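Local coordinates for conserved hypothetical secreted protein (Helicobacter pylori, PDB 4RNZ) that is a cell shape-determining M23B metallopeptidase with a zinc site, and probably cleaves peptidoglycan peptides, at residues Ser36-Ser41 with Ala247-Val252; Ser63-Ile68 with Pro218-Asp223; Gln67-Lys72 with Asp80-Ile85. All blocks are in the same frame, centred on the assembly; numbering follows the deposited sequence.

Contact 1: Ser36-Ser41 with Ala247-Val252; sequences SAEIQS and AGYGKV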
loop_
_atom_site.group_PDB
_atom_site.type_symbol
_atom_site.label_atom_id
_atom_site.label_comp_id
_atom_site.label_asym_id
_atom_site.label_seq_id
_atom_site.Cartn_x
_atom_site.Cartn_y
_atom_site.Cartn_z
ATOM N N SER A 36 12.011 0.396 11.104
ATOM C CA SER A 36 12.492 1.742 10.877
ATOM C C SER A 36 12.975 2.018 9.473
ATOM O O SER A 36 13.069 3.163 9.091
ATOM C CB SER A 36 13.626 2.062 11.854
ATOM O OG SER A 36 14.850 1.468 11.440
ATOM N N ALA A 37 13.292 0.986 8.699
ATOM C CA ALA A 37 13.757 1.180 7.328
ATOM C C ALA A 37 12.636 1.551 6.358
ATOM O O ALA A 37 12.912 1.852 5.207
ATOM C CB ALA A 37 14.472 -0.082 6.827
ATOM N N GLU A 38 11.385 1.524 6.798
ATOM C CA GLU A 38 10.268 1.783 5.875
ATOM C C GLU A 38 9.674 3.189 5.938
ATOM O O GLU A 38 8.512 3.394 5.583
ATOM C CB GLU A 38 9.161 0.730 6.052
ATOM C CG GLU A 38 9.423 -0.567 5.292
ATOM C CD GLU A 38 9.633 -0.383 3.768
ATOM O OE1 GLU A 38 10.446 -1.125 3.168
ATOM O OE2 GLU A 38 8.984 0.488 3.147
ATOM N N ILE A 39 10.477 4.166 6.335
ATOM C CA ILE A 39 10.061 5.554 6.257
ATOM C C ILE A 39 10.142 5.934 4.785
ATOM O O ILE A 39 11.221 5.950 4.201
ATOM C CB ILE A 39 10.977 6.488 7.071
ATOM C CG1 ILE A 39 10.998 6.102 8.552
ATOM C CG2 ILE A 39 10.523 7.930 6.918
ATOM C CD1 ILE A 39 12.039 6.874 9.335
ATOM N N GLN A 40 9.013 6.226 4.168
ATOM C CA GLN A 40 9.028 6.539 2.740
ATOM C C GLN A 40 9.240 8.014 2.478
ATOM O O GLN A 40 8.764 8.883 3.224
ATOM C CB GLN A 40 7.742 6.038 2.072
ATOM C CG GLN A 40 7.624 4.521 2.132
ATOM C CD GLN A 40 8.851 3.823 1.536
ATOM O OE1 GLN A 40 9.249 4.107 0.401
ATOM N NE2 GLN A 40 9.458 2.914 2.299
ATOM N N SER A 41 9.936 8.319 1.395
ATOM C CA SER A 41 10.088 9.705 1.023
ATOM C C SER A 41 8.697 10.267 0.723
ATOM O O SER A 41 7.765 9.544 0.373
ATOM C CB SER A 41 11.050 9.880 -0.158
ATOM O OG SER A 41 10.455 9.456 -1.356
ATOM N N ALA A 247 19.663 1.453 5.945
ATOM C CA ALA A 247 19.906 1.070 7.312
ATOM C C ALA A 247 18.732 0.228 7.771
ATOM O O ALA A 247 17.595 0.639 7.598
ATOM C CB ALA A 247 20.038 2.305 8.193
ATOM N N GLY A 248 19.009 -0.946 8.335
ATOM C CA GLY A 248 17.968 -1.827 8.856
ATOM C C GLY A 248 17.623 -2.932 7.856
ATOM O O GLY A 248 17.196 -4.009 8.246
ATOM N N TYR A 249 17.831 -2.664 6.574
ATOM C CA TYR A 249 17.637 -3.673 5.534
ATOM C C TYR A 249 18.952 -4.193 4.965
ATOM O O TYR A 249 18.962 -5.225 4.283
ATOM C CB TYR A 249 16.856 -3.080 4.382
ATOM C CG TYR A 249 15.359 -3.047 4.496
ATOM C CD1 TYR A 249 14.659 -3.955 5.281
ATOM C CD2 TYR A 249 14.634 -2.145 3.729
ATOM C CE1 TYR A 249 13.279 -3.933 5.340
ATOM C CE2 TYR A 249 13.262 -2.110 3.778
ATOM C CZ TYR A 249 12.584 -3.017 4.588
ATOM O OH TYR A 249 11.217 -3.011 4.651
ATOM N N GLY A 250 20.052 -3.484 5.201
ATOM C CA GLY A 250 21.289 -3.775 4.501
ATOM C C GLY A 250 21.127 -3.539 3.013
ATOM O O GLY A 250 20.508 -2.546 2.604
ATOM N N LYS A 251 21.660 -4.447 2.191
ATOM C CA LYS A 251 21.458 -4.358 0.741
ATOM C C LYS A 251 20.050 -4.800 0.371
ATOM O O LYS A 251 19.585 -5.852 0.814
ATOM C CB LYS A 251 22.477 -5.202 -0.041
ATOM C CG LYS A 251 23.874 -4.609 -0.042
ATOM C CD LYS A 251 24.870 -5.435 -0.830
ATOM C CE LYS A 251 26.282 -5.184 -0.342
ATOM N NZ LYS A 251 27.219 -5.987 -1.163
ATOM N N VAL A 252 19.404 -4.011 -0.467
ATOM C CA VAL A 252 18.019 -4.233 -0.799
ATOM C C VAL A 252 17.721 -3.835 -2.251
ATOM O O VAL A 252 18.306 -2.903 -2.820
ATOM C CB VAL A 252 17.109 -3.507 0.224
ATOM C CG1 VAL A 252 17.488 -2.039 0.339
ATOM C CG2 VAL A 252 15.645 -3.638 -0.153
#

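Contact 2: Ser63-Ile68 with Pro218-Asp223; sequences SQDLQI and PHYGVD. With ZN (zinc ion), chain B.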
loop_
_atom_site.group_PDB
_atom_site.type_symbol
_atom_site.label_atom_id
_atom_site.label_comp_id
_atom_site.label_asym_id
_atom_site.label_seq_id
_atom_site.Cartn_x
_atom_site.Cartn_y
_atom_site.Cartn_z
ATOM N N SER A 63 3.829 3.149 8.333
ATOM C CA SER A 63 2.793 2.487 7.541
ATOM C C SER A 63 1.553 3.355 7.663
ATOM O O SER A 63 1.627 4.469 8.191
ATOM C CB SER A 63 2.513 1.074 8.062
ATOM O OG SER A 63 1.842 1.085 9.321
ATOM N N GLN A 64 0.416 2.858 7.197
ATOM C CA GLN A 64 -0.832 3.603 7.323
ATOM C C GLN A 64 -1.366 3.595 8.756
ATOM O O GLN A 64 -2.211 4.416 9.112
ATOM C CB GLN A 64 -1.905 3.064 6.372
ATOM C CG GLN A 64 -2.469 1.712 6.780
ATOM C CD GLN A 64 -1.679 0.537 6.223
ATOM O OE1 GLN A 64 -0.460 0.614 6.016
ATOM N NE2 GLN A 64 -2.370 -0.562 5.987
ATOM N N ASP A 65 -0.903 2.675 9.590
ATOM C CA ASP A 65 -1.367 2.701 10.967
ATOM C C ASP A 65 -0.309 2.570 12.044
ATOM O O ASP A 65 -0.660 2.424 13.208
ATOM C CB ASP A 65 -2.485 1.699 11.174
ATOM C CG ASP A 65 -2.075 0.321 10.838
ATOM O OD1 ASP A 65 -0.942 -0.039 11.188
ATOM O OD2 ASP A 65 -2.889 -0.388 10.213
ATOM N N LEU A 66 0.964 2.678 11.674
ATOM C CA LEU A 66 2.055 2.649 12.648
ATOM C C LEU A 66 3.035 3.790 12.398
ATOM O O LEU A 66 3.357 4.134 11.239
ATOM C CB LEU A 66 2.813 1.321 12.565
ATOM C CG LEU A 66 3.748 1.012 13.728
ATOM C CD1 LEU A 66 2.961 0.666 14.985
ATOM C CD2 LEU A 66 4.674 -0.146 13.349
ATOM N N GLN A 67 3.523 4.373 13.489
ATOM C CA GLN A 67 4.462 5.486 13.403
ATOM C C GLN A 67 5.548 5.405 14.457
ATOM O O GLN A 67 5.375 4.834 15.516
ATOM C CB GLN A 67 3.747 6.853 13.524
ATOM C CG GLN A 67 3.099 7.156 14.868
ATOM C CD GLN A 67 2.131 8.352 14.827
ATOM O OE1 GLN A 67 2.345 9.331 14.118
ATOM N NE2 GLN A 67 1.066 8.265 15.602
ATOM N N ILE A 68 6.682 6.012 14.145
ATOM C CA ILE A 68 7.741 6.164 15.115
ATOM C C ILE A 68 7.420 7.399 15.938
ATOM O O ILE A 68 7.184 8.463 15.375
ATOM C CB ILE A 68 9.079 6.414 14.411
ATOM C CG1 ILE A 68 9.548 5.127 13.741
ATOM C CG2 ILE A 68 10.140 6.939 15.383
ATOM C CD1 ILE A 68 10.710 5.357 12.794
ATOM N N PRO A 218 4.626 -5.960 15.057
ATOM C CA PRO A 218 4.357 -5.748 13.620
ATOM C C PRO A 218 5.554 -6.088 12.750
ATOM O O PRO A 218 6.644 -5.597 13.006
ATOM C CB PRO A 218 4.056 -4.250 13.516
ATOM C CG PRO A 218 3.978 -3.749 14.907
ATOM C CD PRO A 218 4.773 -4.681 15.761
ATOM N N HIS A 219 5.347 -6.896 11.717
ATOM C CA HIS A 219 6.430 -7.257 10.785
ATOM C C HIS A 219 5.918 -7.179 9.353
ATOM O O HIS A 219 5.041 -7.945 8.967
ATOM C CB HIS A 219 6.959 -8.652 11.107
ATOM C CG HIS A 219 8.079 -9.109 10.217
ATOM N ND1 HIS A 219 8.053 -10.320 9.558
ATOM C CD2 HIS A 219 9.240 -8.515 9.864
ATOM C CE1 HIS A 219 9.163 -10.463 8.859
ATOM N NE2 HIS A 219 9.906 -9.387 9.038
ATOM N N TYR A 220 6.447 -6.227 8.582
ATOM C CA TYR A 220 5.862 -5.882 7.298
ATOM C C TYR A 220 6.525 -6.628 6.115
ATOM O O TYR A 220 6.782 -6.052 5.065
ATOM C CB TYR A 220 5.881 -4.369 7.100
ATOM C CG TYR A 220 4.956 -3.593 8.035
ATOM C CD1 TYR A 220 3.699 -4.077 8.371
ATOM C CD2 TYR A 220 5.342 -2.357 8.562
ATOM C CE1 TYR A 220 2.851 -3.359 9.217
ATOM C CE2 TYR A 220 4.504 -1.634 9.414
ATOM C CZ TYR A 220 3.262 -2.143 9.734
ATOM O OH TYR A 220 2.411 -1.446 10.558
ATOM N N GLY A 221 6.743 -7.922 6.299
ATOM C CA GLY A 221 7.308 -8.784 5.264
ATOM C C GLY A 221 7.358 -10.190 5.816
ATOM O O GLY A 221 6.786 -10.474 6.847
ATOM N N VAL A 222 8.009 -11.078 5.083
ATOM C CA VAL A 222 8.223 -12.456 5.518
ATOM C C VAL A 222 9.726 -12.609 5.604
ATOM O O VAL A 222 10.437 -12.226 4.682
ATOM C CB VAL A 222 7.681 -13.473 4.499
ATOM C CG1 VAL A 222 7.999 -14.900 4.947
ATOM C CG2 VAL A 222 6.196 -13.288 4.310
ATOM N N ASP A 223 10.201 -13.138 6.723
ATOM C CA ASP A 223 11.615 -13.465 6.885
ATOM C C ASP A 223 11.799 -14.933 6.552
ATOM O O ASP A 223 11.203 -15.811 7.182
ATOM C CB ASP A 223 12.097 -13.166 8.307
ATOM C CG ASP A 223 12.211 -11.684 8.577
ATOM O OD1 ASP A 223 12.153 -10.891 7.622
ATOM O OD2 ASP A 223 12.360 -11.297 9.743
HETATM ZN ZN ZN B . 11.648 -9.060 8.160
HETATM O O HOH W 1 0.103 -2.626 11.292
#

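Contact 3: Gln67-Lys72 with Asp80-Ile85; sequences QIHIYK and DFIPII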
loop_
_atom_site.group_PDB
_atom_site.type_symbol
_atom_site.label_atom_id
_atom_site.label_comp_id
_atom_site.label_asym_id
_atom_site.label_seq_id
_atom_site.Cartn_x
_atom_site.Cartn_y
_atom_site.Cartn_z
ATOM N N GLN A 67 3.523 4.373 13.489
ATOM C CA GLN A 67 4.462 5.486 13.403
ATOM C C GLN A 67 5.548 5.405 14.457
ATOM O O GLN A 67 5.375 4.834 15.516
ATOM C CB GLN A 67 3.747 6.853 13.524
ATOM C CG GLN A 67 3.099 7.156 14.868
ATOM C CD GLN A 67 2.131 8.352 14.827
ATOM O OE1 GLN A 67 2.345 9.331 14.118
ATOM N NE2 GLN A 67 1.066 8.265 15.602
ATOM N N ILE A 68 6.682 6.012 14.145
ATOM C CA ILE A 68 7.741 6.164 15.115
ATOM C C ILE A 68 7.420 7.399 15.938
ATOM O O ILE A 68 7.184 8.463 15.375
ATOM C CB ILE A 68 9.079 6.414 14.411
ATOM C CG1 ILE A 68 9.548 5.127 13.741
ATOM C CG2 ILE A 68 10.140 6.939 15.383
ATOM C CD1 ILE A 68 10.710 5.357 12.794
ATOM N N HIS A 69 7.439 7.250 17.255
ATOM C CA HIS A 69 7.371 8.385 18.166
ATOM C C HIS A 69 8.712 8.561 18.876
ATOM O O HIS A 69 9.118 7.699 19.668
ATOM C CB HIS A 69 6.267 8.140 19.195
ATOM C CG HIS A 69 6.055 9.278 20.152
ATOM N ND1 HIS A 69 5.522 9.100 21.421
ATOM C CD2 HIS A 69 6.310 10.603 20.033
ATOM C CE1 HIS A 69 5.476 10.267 22.041
ATOM N NE2 HIS A 69 5.922 11.197 21.214
ATOM N N ILE A 70 9.389 9.669 18.587
ATOM C CA ILE A 70 10.619 10.045 19.272
ATOM C C ILE A 70 10.292 11.168 20.223
ATOM O O ILE A 70 9.638 12.149 19.833
ATOM C CB ILE A 70 11.701 10.555 18.304
ATOM C CG1 ILE A 70 12.225 9.386 17.457
ATOM C CG2 ILE A 70 12.845 11.225 19.055
ATOM C CD1 ILE A 70 12.895 9.814 16.176
ATOM N N TYR A 71 10.719 11.027 21.475
ATOM C CA TYR A 71 10.444 12.096 22.444
ATOM C C TYR A 71 11.550 12.166 23.473
ATOM O O TYR A 71 12.166 11.146 23.820
ATOM C CB TYR A 71 9.095 11.923 23.138
ATOM C CG TYR A 71 8.923 10.581 23.783
ATOM C CD1 TYR A 71 8.536 9.484 23.026
ATOM C CD2 TYR A 71 9.168 10.384 25.146
ATOM C CE1 TYR A 71 8.381 8.244 23.600
ATOM C CE2 TYR A 71 9.013 9.137 25.719
ATOM C CZ TYR A 71 8.619 8.076 24.935
ATOM O OH TYR A 71 8.469 6.826 25.458
ATOM N N LYS A 72 11.818 13.390 23.905
ATOM C CA LYS A 72 12.787 13.651 24.963
ATOM C C LYS A 72 12.062 13.609 26.300
ATOM O O LYS A 72 11.078 14.313 26.472
ATOM C CB LYS A 72 13.428 15.017 24.753
ATOM C CG LYS A 72 14.591 15.254 25.699
ATOM C CD LYS A 72 15.349 16.528 25.385
ATOM C CE LYS A 72 16.538 16.638 26.328
ATOM N NZ LYS A 72 17.484 17.672 25.841
ATOM N N ASP A 80 9.490 4.990 20.427
ATOM C CA ASP A 80 8.441 3.986 20.473
ATOM C C ASP A 80 7.857 3.844 19.077
ATOM O O ASP A 80 7.891 4.780 18.295
ATOM C CB ASP A 80 7.290 4.369 21.429
ATOM C CG ASP A 80 7.722 4.466 22.873
ATOM O OD1 ASP A 80 8.598 3.696 23.284
ATOM O OD2 ASP A 80 7.170 5.313 23.604
ATOM N N PHE A 81 7.291 2.676 18.813
ATOM C CA PHE A 81 6.498 2.439 17.612
ATOM C C PHE A 81 5.072 2.425 18.100
ATOM O O PHE A 81 4.724 1.597 18.927
ATOM C CB PHE A 81 6.902 1.129 16.982
ATOM C CG PHE A 81 8.278 1.163 16.381
ATOM C CD1 PHE A 81 8.472 1.592 15.072
ATOM C CD2 PHE A 81 9.383 0.788 17.129
ATOM C CE1 PHE A 81 9.749 1.651 14.513
ATOM C CE2 PHE A 81 10.655 0.833 16.578
ATOM C CZ PHE A 81 10.841 1.270 15.272
ATOM N N ILE A 82 4.255 3.363 17.625
ATOM C CA ILE A 82 2.907 3.518 18.159
ATOM C C ILE A 82 1.850 3.585 17.066
ATOM O O ILE A 82 2.181 3.895 15.924
ATOM C CB ILE A 82 2.814 4.782 19.045
ATOM C CG1 ILE A 82 3.034 6.041 18.226
ATOM C CG2 ILE A 82 3.825 4.707 20.181
ATOM C CD1 ILE A 82 2.709 7.320 18.982
ATOM N N PRO A 83 0.571 3.338 17.417
ATOM C CA PRO A 83 -0.522 3.503 16.443
ATOM C C PRO A 83 -0.680 4.940 15.951
ATOM O O PRO A 83 -0.313 5.885 16.661
ATOM C CB PRO A 83 -1.771 3.097 17.233
ATOM C CG PRO A 83 -1.274 2.264 18.354
ATOM C CD PRO A 83 0.086 2.782 18.693
ATOM N N ILE A 84 -1.180 5.079 14.728
ATOM C CA ILE A 84 -1.596 6.340 14.145
ATOM C C ILE A 84 -3.093 6.464 14.354
ATOM O O ILE A 84 -3.867 5.562 13.991
ATOM C CB ILE A 84 -1.315 6.425 12.635
ATOM C CG1 ILE A 84 0.188 6.309 12.333
ATOM C CG2 ILE A 84 -1.799 7.747 12.080
ATOM C CD1 ILE A 84 0.502 6.221 10.842
ATOM N N ILE A 85 -3.499 7.584 14.941
ATOM C CA ILE A 85 -4.910 7.879 15.128
ATOM C C ILE A 85 -5.384 8.644 13.901
ATOM O O ILE A 85 -4.797 9.646 13.496
ATOM C CB ILE A 85 -5.197 8.698 16.415
ATOM C CG1 ILE A 85 -4.720 7.948 17.658
ATOM C CG2 ILE A 85 -6.697 8.942 16.564
ATOM C CD1 ILE A 85 -4.652 8.819 18.904
HETATM O O HOH W 2 -1.578 9.425 15.740
#

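Contact 1: Ser36-Ser41 with Ala247-Val252
Ala37 and Gly248 bring the two backbones closest together, with their CA atoms 5.4 Å apart, where the end of helix 30-36 and the loop following it run past the turn that leads into strand 252-257. Residues 36-41 belong to the Csd3 N-terminal region and residues 247-252 to the M23 peptidase region, and the second segment holds a classic beta bulge at Tyr249 and Gly250. Gly248 adopts a positive phi (99°), a conformation that glycine takes readily, and the chain comes round there to present the Tyr249 ring to Ala37.

The CB of Ala37 sits over the centre of one ring face, 3.8 Å from the Tyr249 centroid and 13° off the ring normal, the geometry of a CH-pi contact. The hydroxyl end of the same ring is taken by Glu38: Tyr249 OH donates to Glu38 OE1 across a short 2.5 Å. The acceptor lies in the ring plane and uses its anti lone pair, while the carboxylate and ring planes are turned 54° apart. A bend at chi2 folds the Glu38 chain, which crosses the tyrosine side chain at about a right angle. Its other oxygen, OE2, forms a salt bridge with Arg261, so both carboxylate oxygens are occupied and the group's rotation is probably restricted.

Tyr249 also meets the ring of the zinc ligand His301, and its side chain lies about 6 Å from the zinc ion, which places this inter-domain contact beside the metal site. Beyond the ring, the methyl of Ala37 also touches the backbone, with CB 3.3 Å from Ala247 O.

Contact 2: Ser63-Ile68 with Pro218-Asp223
Ser63 OG is gripped by three groups: it donates to Tyr220 OH at 2.9 Å, accepts from Asp65 N at 3.2 Å, and takes a weak, poorly angled bond from Leu66 N. The bond from the backbone N two residues on defines an ST turn. It forms because OG stands between the backbone N and the carbonyl carbon of Ser63 (chi1 71°), which holds it over the turn and lets its own hydrogen reach across to the phenol. Tyr220 OH has a further partner, a water in the plane of the ring at 2.7 Å from that oxygen. The water in turn donates to Asp65 OD1 at 2.8 Å, linking the carboxylate to a phenol with which it makes no direct bond; Asp65 OD2 is taken by a salt bridge to Arg208.

Tyr220 is the centre of an inverse gamma turn within the HxxxD zinc-binding motif of M23 peptidases, whose first and last residues are here His219 and Asp223. His219 NE2 and Asp223 OD1 each bind the zinc ion at 2.0 Å, and His301 and Glu34 complete the site. Glu34 comes from the N-terminal region, an arrangement consistent with a metal site closed off by the protein itself. His219 ND1 is hydrogen-bonded to Pro203 O, a second-shell bond that helps fix the rotation of the imidazole with NE2 on the metal.

Apolar atoms flank the phenol. Leu66 CB lies 3.4 Å from Tyr220 OH. The leucine CG is anti to its backbone N (chi1 -166°), and beyond it CD2 reaches Pro218 CG at 4.0 Å, the leucine and proline side chains crossing at about a right angle, while CD2 meets the Tyr220 ring obliquely.

Contact 3: Gln67-Lys72 with Asp80-Ile85
Gln67 and Ile82 form an antiparallel hydrogen-bonded pair, as do His69 and Asp80, with Ile68 and Phe81 the non-hydrogen-bonded pair between them. These bridges join strands 66-73 and 76-83 as a beta hairpin at one side of the N-terminal sheet; the short strand axes diverge from antiparallel to 127°, evidence of strong twist.

Ile68 and Phe81 lie side by side on one face, with Ile68 CG1 3.6 Å from Phe81 CE1, and Phe81 also touches Leu35 of the helix that carries the zinc ligand Glu34. On the other face Ile82 CD1 packs against His69 CB at 3.7 Å, and Gln67 CG meets Ile82 CG1 at 3.5 Å.

The Gln67 chain runs on extended from CG (chi2 -166° puts CD anti), and NE2 at its end donates to Pro83 O at 2.9 Å, the donor tilted 33° from the carbonyl plane. NE2 also donates to a water that accepts from Ile85 N, while OE1 is bonded to Arg146. Further along, Tyr71 OH donates to Asp80 OD2 at 2.7 Å, approaching on the syn side but out of the carboxylate plane, and Tyr71 CD1 stands over one face of the His69 ring, offset toward its rim. The Gln67 amide thus ties Pro83, the last residue of the strand, directly and Ile85 beyond it through water, and the phenol's proton would probably help to stabilise a negative charge on Asp80.

How the contacts relate
Contacts 2 and 3 are nested inside the loop that contact 1 closes along the chain, and both use strand 66-73, sharing Gln67 and Ile68. Their centres lie about 13 Å apart, and a probable hydrogen bond from Ile84 N to Asp65 O (3.1 Å) links the two contacts. Contact 1 lies about 12 Å from contact 2 and about 17 Å from contact 3, centre to centre; Ile39 CD1 of contact 1 packs on the shared Ile68 CD1 at 4.0 Å. Contact 3 stays within the N-terminal sheet, whereas contacts 1 and 2 both join the N-terminal region, which supplies Glu34, to the M23 region, which supplies the other three zinc ligands.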